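Local coordinates for SnoaL-like domain-containing protein (Kribbella flavida, PDB 4LMI), which is of uncertain function but is a putative ketosteroid isomerase with a SnoaL-like domain of the NTF2 clan, at residues 84-88 with 89-93. Residues are numbered along the deposited sequence; the frame is centred on the assembly and turned at random.
Sequences NLTLG and DERLV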
ATOM      1  N   ASN B  84     -11.055  -2.768   1.106  1.00 27.61           N
ATOM      2  CA  ASN B  84     -11.992  -2.756  -0.005  1.00 30.93           C
ATOM      3  C   ASN B  84     -12.991  -1.637   0.217  1.00 31.71           C
ATOM      4  O   ASN B  84     -13.664  -1.588   1.241  1.00 34.27           O
ATOM      5  CB  ASN B  84     -12.701  -4.104  -0.164  1.00 31.96           C
ATOM      6  CG  ASN B  84     -11.821  -5.151  -0.822  1.00 35.04           C
ATOM      7  OD1 ASN B  84     -10.837  -4.828  -1.502  1.00 38.74           O
ATOM      8  ND2 ASN B  84     -12.169  -6.414  -0.627  1.00 37.22           N
ATOM      9  N   LEU B  85     -13.054  -0.722  -0.741  1.00 35.81           N
ATOM     10  CA  LEU B  85     -13.964   0.405  -0.672  1.00 36.46           C
ATOM     11  C   LEU B  85     -15.055   0.270  -1.725  1.00 40.54           C
ATOM     12  O   LEU B  85     -14.771  -0.011  -2.891  1.00 46.13           O
ATOM     13  CB  LEU B  85     -13.201   1.715  -0.881  1.00 39.09           C
ATOM     14  CG  LEU B  85     -13.997   3.024  -0.887  1.00 40.37           C
ATOM     15  CD1 LEU B  85     -14.506   3.377   0.500  1.00 43.39           C
ATOM     16  CD2 LEU B  85     -13.162   4.163  -1.446  1.00 46.39           C
ATOM     17  N   THR B  86     -16.299   0.450  -1.293  1.00 40.48           N
ATOM     18  CA  THR B  86     -17.411   0.661  -2.199  1.00 41.98           C
ATOM     19  C   THR B  86     -17.687   2.153  -2.130  1.00 51.04           C
ATOM     20  O   THR B  86     -18.147   2.659  -1.105  1.00 54.25           O
ATOM     21  CB  THR B  86     -18.651  -0.156  -1.786  1.00 47.78           C
ATOM     22  OG1 THR B  86     -18.284  -1.535  -1.635  1.00 52.93           O
ATOM     23  CG2 THR B  86     -19.743  -0.048  -2.835  1.00 54.69           C
ATOM     24  N   LEU B  87     -17.352   2.855  -3.210  1.00 55.24           N
ATOM     25  CA  LEU B  87     -17.520   4.302  -3.293  1.00 53.29           C
ATOM     26  C   LEU B  87     -18.587   4.602  -4.330  1.00 57.72           C
ATOM     27  O   LEU B  87     -18.304   4.640  -5.534  1.00 54.25           O
ATOM     28  CB  LEU B  87     -16.192   4.979  -3.660  1.00 51.98           C
ATOM     29  CG  LEU B  87     -16.101   6.511  -3.718  1.00 54.13           C
ATOM     30  CD1 LEU B  87     -16.111   7.118  -2.320  1.00 55.92           C
ATOM     31  CD2 LEU B  87     -14.854   6.945  -4.475  1.00 47.49           C
ATOM     32  N   GLY B  88     -19.814   4.805  -3.854  1.00 62.90           N
ATOM     33  CA  GLY B  88     -20.973   4.953  -4.726  1.00 60.96           C
ATOM     34  C   GLY B  88     -21.296   3.623  -5.372  1.00 62.77           C
ATOM     35  O   GLY B  88     -21.775   2.700  -4.705  1.00 71.64           O
ATOM     36  N   ASP B  89     -21.023   3.533  -6.672  0.50 60.49           N
ATOM     37  CA  ASP B  89     -21.242   2.314  -7.448  0.50 57.47           C
ATOM     38  C   ASP B  89     -19.924   1.626  -7.802  0.50 59.03           C
ATOM     39  O   ASP B  89     -19.921   0.524  -8.357  0.50 58.25           O
ATOM     40  CB  ASP B  89     -22.021   2.632  -8.729  0.50 54.15           C
ATOM     41  CG  ASP B  89     -21.293   3.619  -9.625  0.50 45.38           C
ATOM     42  OD1 ASP B  89     -20.292   4.211  -9.173  0.50 52.55           O
ATOM     43  OD2 ASP B  89     -21.726   3.805 -10.782  0.50 45.58           O
ATOM     44  N   GLU B  90     -18.812   2.282  -7.473  1.00 54.65           N
ATOM     45  CA  GLU B  90     -17.483   1.796  -7.826  1.00 53.64           C
ATOM     46  C   GLU B  90     -16.860   0.938  -6.727  1.00 52.65           C
ATOM     47  O   GLU B  90     -16.951   1.261  -5.540  1.00 55.94           O
ATOM     48  CB  GLU B  90     -16.570   2.980  -8.164  1.00 61.68           C
ATOM     49  CG  GLU B  90     -15.226   2.586  -8.755  1.00 62.69           C
ATOM     50  CD  GLU B  90     -14.461   3.765  -9.321  1.00 68.17           C
ATOM     51  OE1 GLU B  90     -15.032   4.517 -10.141  1.00 75.88           O
ATOM     52  OE2 GLU B  90     -13.280   3.930  -8.956  1.00 56.94           O
ATOM     53  N   ARG B  91     -16.239  -0.163  -7.144  1.00 45.11           N
ATOM     54  CA  ARG B  91     -15.451  -1.010  -6.254  1.00 45.41           C
ATOM     55  C   ARG B  91     -13.987  -0.592  -6.379  1.00 46.39           C
ATOM     56  O   ARG B  91     -13.407  -0.617  -7.477  1.00 46.03           O
ATOM     57  CB  ARG B  91     -15.652  -2.491  -6.590  1.00 48.41           C
ATOM     58  CG  ARG B  91     -17.109  -2.942  -6.547  1.00 53.24           C
ATOM     59  CD  ARG B  91     -17.461  -3.625  -5.237  1.00 63.81           C
ATOM     60  NE  ARG B  91     -17.346  -5.080  -5.342  1.00 71.94           N
ATOM     61  CZ  ARG B  91     -17.468  -5.928  -4.323  1.00 64.23           C
ATOM     62  NH1 ARG B  91     -17.695  -5.485  -3.106  1.00 67.02           N
ATOM     63  NH2 ARG B  91     -17.347  -7.233  -4.535  1.00 83.42           N
ATOM     64  N   LEU B  92     -13.408  -0.203  -5.247  0.50 46.73           N
ATOM     65  CA  LEU B  92     -12.072   0.374  -5.179  0.50 45.30           C
ATOM     66  C   LEU B  92     -11.241  -0.334  -4.123  0.50 36.97           C
ATOM     67  O   LEU B  92     -11.778  -1.036  -3.268  0.50 36.47           O
ATOM     68  CB  LEU B  92     -12.177   1.849  -4.793  0.50 49.78           C
ATOM     69  CG  LEU B  92     -12.346   2.884  -5.896  0.50 49.93           C
ATOM     70  CD1 LEU B  92     -13.498   3.811  -5.561  0.50 46.90           C
ATOM     71  CD2 LEU B  92     -11.053   3.661  -6.090  0.50 51.51           C
ATOM     72  N   VAL B  93      -9.929  -0.136  -4.184  1.00 33.79           N
ATOM     73  CA  VAL B  93      -9.034  -0.588  -3.122  1.00 30.57           C
ATOM     74  C   VAL B  93      -8.268   0.619  -2.589  1.00 28.79           C
ATOM     75  O   VAL B  93      -7.853   1.499  -3.350  1.00 29.47           O
ATOM     76  CB  VAL B  93      -8.078  -1.711  -3.589  1.00 34.22           C
ATOM     77  CG1 VAL B  93      -6.990  -1.983  -2.556  1.00 37.08           C
ATOM     78  CG2 VAL B  93      -8.860  -2.987  -3.869  1.00 32.49           C
TER
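The amide of Asn84 reaches Val93 through its oxygen, with OD1 3.6 Å from Val93 CG2. The two side chains run side by side. With Asn84 CG anti to the carbonyl carbon (chi1 -77°), the amide leans toward Val93. The backbone N of Arg135 and the carbonyl of Leu133 bond the two polar ends of this amide and should fix its rotation. On the same face, the guanidinium of Arg91 has Thr86 OG1 at its edge, near its plane. The approach is loose, with Thr86 OG1 4.2 Å from Arg91 CD and about as far from Arg91 NH1.

The other face carries Leu85, Leu87 and Leu92, with Glu90 beside Leu87. The Glu90 carboxylate lies close to that of Glu114. Leu85 and Leu92 lie alongside each other, their CB atoms 4.0 Å apart. Leu87 and Leu92 cross at a slant. In one of two conformers of Leu92, its CD1 meets CB and CD2 of Leu87, so this contact is less certain. Trp65 of strand 65-75 touches both Leu85 and Leu87. A bound HEPES buffer molecule lies near Leu87.

Four backbone bonds join the strands. Leu85 N gives to Leu92 O (2.8 Å), and Leu92 N returns to Leu85 O (2.7 Å). Nearer the turn, Leu87 N bonds Glu90 O at 2.9 Å. Glu90 N closes the loop on Leu87 O at 3.1 Å.

Val93 also packs on Phe111 of the second subunit. Gly88, with positive phi (70°), and Asp89 form the corners of a type II' turn. This is a beta hairpin with a two-residue loop, linking strands 78-87 and 90-101 in the sheet of the NTF2-like fold.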